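Local coordinates for ESAT-6-like protein SAG1039 (Streptococcus agalactiae serogroup V, PDB 3GWK), which forms a homodimer of helical hairpins of the WXG100 (ESAT-6-like) family, and is probably a substrate of a type VII secretion system, at the interface of chains A and B. Sequence-based numbering; all coordinates share one arbitrary frame. Chains: chain A/B, Putative uncharacterized protein SAG1039.

Contact 1: the interface of chains A and B. Residues chain A 45, 50, 53; chain B 73-74, 77-78, 81.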
loop_
_atom_site.group_PDB
_atom_site.type_symbol
_atom_site.label_atom_id
_atom_site.label_comp_id
_atom_site.label_asym_id
_atom_site.label_seq_id
_atom_site.Cartn_x
_atom_site.Cartn_y
_atom_site.Cartn_z
ATOM N N TRP A 45 -23.790 -8.823 3.764
ATOM C CA TRP A 45 -24.512 -7.622 4.044
ATOM C C TRP A 45 -25.241 -7.385 2.769
ATOM O O TRP A 45 -24.735 -6.675 1.885
ATOM C CB TRP A 45 -23.609 -6.375 4.378
ATOM C CG TRP A 45 -24.389 -5.118 4.669
ATOM C CD1 TRP A 45 -25.723 -4.993 4.833
ATOM C CD2 TRP A 45 -23.815 -3.897 5.021
ATOM N NE1 TRP A 45 -26.015 -3.704 5.176
ATOM C CE2 TRP A 45 -24.845 -3.021 5.301
ATOM C CE3 TRP A 45 -22.499 -3.423 5.091
ATOM C CZ2 TRP A 45 -24.620 -1.710 5.626
ATOM C CZ3 TRP A 45 -22.290 -2.181 5.484
ATOM C CH2 TRP A 45 -23.322 -1.324 5.699
ATOM N N PHE A 50 -22.980 -0.238 0.677
ATOM C CA PHE A 50 -21.554 0.023 0.424
ATOM C C PHE A 50 -21.209 -0.035 -1.063
ATOM O O PHE A 50 -20.073 -0.250 -1.428
ATOM C CB PHE A 50 -20.707 -0.942 1.207
ATOM C CG PHE A 50 -20.328 -0.445 2.594
ATOM C CD1 PHE A 50 -21.015 0.548 3.247
ATOM C CD2 PHE A 50 -19.264 -1.016 3.245
ATOM C CE1 PHE A 50 -20.627 0.949 4.565
ATOM C CE2 PHE A 50 -18.888 -0.592 4.510
ATOM C CZ PHE A 50 -19.552 0.376 5.151
ATOM N N PHE A 53 -18.354 2.544 -2.024
ATOM C CA PHE A 53 -17.048 2.034 -1.570
ATOM C C PHE A 53 -16.589 0.811 -2.395
ATOM O O PHE A 53 -15.378 0.694 -2.653
ATOM C CB PHE A 53 -17.165 1.603 -0.101
ATOM C CG PHE A 53 -17.257 2.753 0.912
ATOM C CD1 PHE A 53 -16.764 4.013 0.636
ATOM C CD2 PHE A 53 -17.845 2.533 2.133
ATOM C CE1 PHE A 53 -16.808 5.043 1.607
ATOM C CE2 PHE A 53 -17.880 3.555 3.092
ATOM C CZ PHE A 53 -17.392 4.781 2.819
ATOM N N ASP B 73 -12.268 5.732 5.458
ATOM C CA ASP B 73 -13.683 5.996 5.324
ATOM C C ASP B 73 -14.550 4.752 5.562
ATOM O O ASP B 73 -15.636 4.795 6.171
ATOM C CB ASP B 73 -14.015 6.585 3.964
ATOM C CG ASP B 73 -13.409 7.996 3.754
ATOM O OD1 ASP B 73 -12.938 8.594 4.721
ATOM O OD2 ASP B 73 -13.461 8.496 2.638
ATOM N N ILE B 74 -14.110 3.588 5.034
ATOM C CA ILE B 74 -14.800 2.337 5.224
ATOM C C ILE B 74 -14.797 1.992 6.708
ATOM O O ILE B 74 -15.835 1.624 7.244
ATOM C CB ILE B 74 -14.173 1.204 4.372
ATOM C CG1 ILE B 74 -14.401 1.492 2.880
ATOM C CG2 ILE B 74 -14.710 -0.150 4.776
ATOM C CD1 ILE B 74 -13.531 0.613 1.960
ATOM N N GLN B 77 -17.451 4.136 8.476
ATOM C CA GLN B 77 -18.845 3.798 8.218
ATOM C C GLN B 77 -19.185 2.442 8.796
ATOM O O GLN B 77 -20.306 2.226 9.293
ATOM C CB GLN B 77 -19.126 3.794 6.741
ATOM C CG GLN B 77 -19.011 5.199 6.131
ATOM C CD GLN B 77 -19.839 6.265 6.820
ATOM O OE1 GLN B 77 -19.286 7.294 7.265
ATOM N NE2 GLN B 77 -21.097 6.041 6.971
ATOM N N LEU B 78 -18.232 1.505 8.811
ATOM C CA LEU B 78 -18.462 0.200 9.473
ATOM C C LEU B 78 -18.727 0.389 10.979
ATOM O O LEU B 78 -19.614 -0.259 11.524
ATOM C CB LEU B 78 -17.291 -0.746 9.267
ATOM C CG LEU B 78 -17.161 -1.382 7.880
ATOM C CD1 LEU B 78 -15.744 -2.058 7.809
ATOM C CD2 LEU B 78 -18.270 -2.404 7.668
ATOM N N VAL B 81 -22.281 1.804 11.320
ATOM C CA VAL B 81 -23.329 0.843 11.108
ATOM C C VAL B 81 -23.404 -0.146 12.261
ATOM O O VAL B 81 -24.498 -0.551 12.683
ATOM C CB VAL B 81 -23.150 0.073 9.811
ATOM C CG1 VAL B 81 -24.497 -0.744 9.590
ATOM C CG2 VAL B 81 -22.939 1.004 8.709
#
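An apolar helix-to-hairpin-turn interface joins the two subunits of this WXG100 homodimer, and it helps hold the four-helix bundle together near one end. A:Trp45 is the tryptophan of the WXG motif, here Trp-Asp-Gly, in the turn between the two long helices of chain A. With A:Phe50 and A:Phe53 it faces a stripe of side chains on helix 51-97 of chain B. The three rings meet that helix in order, from B:Val81 back to B:Asp73.

A:Trp45 reaches over with the six-membered part of its indole. Its CH2 meets the CG2 methyl of B:Val81 at 3.8 Å, the two side chains coming from opposite directions. CG of the tryptophan lies anti to the backbone N (chi1 180°), which sends the indole toward A:Phe50. Its CZ3 then sits over the centre of one face of the A:Phe50 ring. CD2 of A:Phe53 covers the opposite face, so the middle ring is sandwiched by its own chain. This leaves the far rim of A:Phe50 to make the contact across. There CE2 touches the CD2 methyl of B:Leu78 at 3.7 Å, and CZ meets CB of B:Gln77 at 3.8 Å.

A:Phe53, in the first turn of helix 51-95, hides 62 Å² against chain B. B:Ile74 CG1 lies over one face of its ring, 3.8 Å from the centroid, in a CH-pi contact displaced toward the rim. B:Gln77 approaches the same ring at its edge, with CB in the ring plane. Its CG is 3.6 Å from CE2 of A:Phe53. The bend at chi2 (-53°) turns the amide away from the A:Phe53 ring, whose plane is 54° from the amide plane. The glutamine thus serves here through its aliphatic stem. B:Asp73 adds its CB, 4.0 Å from CE1 of A:Phe53.

Contact 2: the interface of chains A and B. Residues chain A 5-8; chain B 41, 43-45.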
loop_
_atom_site.group_PDB
_atom_site.type_symbol
_atom_site.label_atom_id
_atom_site.label_comp_id
_atom_site.label_asym_id
_atom_site.label_seq_id
_atom_site.Cartn_x
_atom_site.Cartn_y
_atom_site.Cartn_z
ATOM N N GLN A 5 27.480 10.066 -12.317
ATOM C CA GLN A 5 26.198 10.622 -11.895
ATOM C C GLN A 5 25.659 10.017 -10.618
ATOM O O GLN A 5 24.890 10.695 -9.927
ATOM C CB GLN A 5 25.212 10.433 -13.012
ATOM C CG GLN A 5 25.539 11.339 -14.182
ATOM C CD GLN A 5 24.652 11.096 -15.369
ATOM O OE1 GLN A 5 24.504 9.916 -15.783
ATOM N NE2 GLN A 5 24.058 12.170 -15.936
ATOM N N ILE A 6 26.042 8.779 -10.288
ATOM C CA ILE A 6 25.497 8.092 -9.100
ATOM C C ILE A 6 26.404 8.349 -7.910
ATOM O O ILE A 6 27.619 8.005 -7.970
ATOM C CB ILE A 6 25.318 6.571 -9.340
ATOM C CG1 ILE A 6 24.279 6.350 -10.449
ATOM C CG2 ILE A 6 24.903 5.885 -8.026
ATOM C CD1 ILE A 6 24.189 4.902 -10.883
ATOM N N LYS A 7 25.881 8.951 -6.856
ATOM C CA LYS A 7 26.676 9.193 -5.658
ATOM C C LYS A 7 26.479 8.173 -4.564
ATOM O O LYS A 7 27.297 8.083 -3.664
ATOM C CB LYS A 7 26.340 10.528 -5.041
ATOM C CG LYS A 7 25.721 11.402 -5.991
ATOM C CD LYS A 7 26.579 11.942 -7.070
ATOM C CE LYS A 7 25.716 12.903 -7.909
ATOM N NZ LYS A 7 24.763 13.705 -7.039
ATOM N N LEU A 8 25.398 7.408 -4.623
ATOM C CA LEU A 8 25.142 6.345 -3.651
ATOM C C LEU A 8 26.132 5.204 -3.881
ATOM O O LEU A 8 26.342 4.776 -5.008
ATOM C CB LEU A 8 23.748 5.780 -3.711
ATOM C CG LEU A 8 22.656 6.833 -3.418
ATOM C CD1 LEU A 8 21.257 6.154 -3.556
ATOM C CD2 LEU A 8 22.849 7.483 -2.076
ATOM N N ILE B 41 17.158 9.339 -3.759
ATOM C CA ILE B 41 17.660 8.868 -5.023
ATOM C C ILE B 41 17.813 10.042 -5.977
ATOM O O ILE B 41 18.781 10.165 -6.699
ATOM C CB ILE B 41 16.814 7.734 -5.589
ATOM C CG1 ILE B 41 16.924 6.514 -4.632
ATOM C CG2 ILE B 41 17.277 7.347 -7.020
ATOM C CD1 ILE B 41 15.927 5.405 -4.900
ATOM N N GLU B 43 18.295 13.188 -5.375
ATOM C CA GLU B 43 19.427 14.060 -5.033
ATOM C C GLU B 43 20.811 13.417 -5.238
ATOM O O GLU B 43 21.843 14.103 -5.395
ATOM C CB GLU B 43 19.238 14.514 -3.575
ATOM C CG GLU B 43 17.966 15.323 -3.402
ATOM C CD GLU B 43 17.955 16.569 -4.335
ATOM O OE1 GLU B 43 18.962 17.324 -4.325
ATOM O OE2 GLU B 43 16.974 16.785 -5.098
ATOM N N ASN B 44 20.844 12.102 -5.229
ATOM C CA ASN B 44 22.083 11.357 -5.266
ATOM C C ASN B 44 22.290 10.583 -6.590
ATOM O O ASN B 44 23.208 9.777 -6.666
ATOM C CB ASN B 44 22.194 10.423 -4.130
ATOM C CG ASN B 44 22.444 11.126 -2.837
ATOM O OD1 ASN B 44 23.564 11.622 -2.580
ATOM N ND2 ASN B 44 21.383 11.278 -2.044
ATOM N N TRP B 45 21.482 10.881 -7.587
ATOM C CA TRP B 45 21.607 10.336 -8.941
ATOM C C TRP B 45 21.345 11.499 -9.932
ATOM O O TRP B 45 20.230 11.853 -10.244
ATOM C CB TRP B 45 20.624 9.172 -9.138
ATOM C CG TRP B 45 20.959 8.358 -10.330
ATOM C CD1 TRP B 45 21.733 8.726 -11.403
ATOM C CD2 TRP B 45 20.478 7.055 -10.619
ATOM N NE1 TRP B 45 21.760 7.698 -12.299
ATOM C CE2 TRP B 45 21.027 6.657 -11.838
ATOM C CE3 TRP B 45 19.686 6.124 -9.912
ATOM C CZ2 TRP B 45 20.814 5.376 -12.387
ATOM C CZ3 TRP B 45 19.473 4.880 -10.478
ATOM C CH2 TRP B 45 20.025 4.524 -11.690
HETATM O O HOH W 1 23.118 7.688 -14.865
#
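The backbone of A:Ile6 pairs with that of B:Trp45 in a short antiparallel beta bridge, and beside it A:Lys7 N donates a hydrogen bond of 2.8 Å to the carbonyl O of B:Asn44. That bond is nearly straight at the hydrogen (172°). In this WXG100 homodimer the N-terminal segment of chain A thereby lies along the WXG turn of chain B, where B:Trp45 is the motif tryptophan and B:Asn44 closes helix 10-44.

A:Ile6 lies alongside B:Trp45, the two side chains pointing the same way. Its CG1 sits over the face of the five-membered ring, 3.5 Å from the centroid, in a CH-pi contact. CG1 is placed anti to the carbonyl carbon of its own residue (chi1 -64°). From there the extended chain carries CD1 above the CE2-CZ2 rim of the six-membered ring, 3.7 Å from CZ2 of B:Trp45. The branch thus runs along the indole face and probably limits how the indole can turn.

The indole N-H is used at the ring edge. B:Trp45 NE1 is 2.9 Å from the oxygen of water 1, which lies in the ring plane. The same water is 2.8 Å from OE1, the amide oxygen of A:Gln5. A water bridge joins the two chains and may steady the indole at its N-H edge, while the isoleucine covers a face.

B:Asn44 hides 76 Å² against chain A. Its CB meets the CD2 methyl of A:Leu8 at 3.6 Å, with the two side chains at about a right angle. CG of A:Lys7 lies against the end of helix 10-44, 3.7 Å from CA of B:Asn44; the bend at chi2 (-71°) turns the rest of the chain from there.

Contact 1 and contact 2 lie near opposite ends of the long dimer, with the centres of their C-alpha atoms about 45 Å apart. A:Trp45 takes part in contact 1 and B:Trp45, the same residue of the other copy, in contact 2. Because the interface is two-fold symmetric, each contact has a twin with the chains exchanged. Both kinds of contact therefore occur at each hairpin turn. The WXG turn of either subunit meets helix 51-97 or its equivalent in the partner, and also the partner's N-terminal segment. The motif tryptophan thus appears to contribute to dimer assembly at both ends of the bundle.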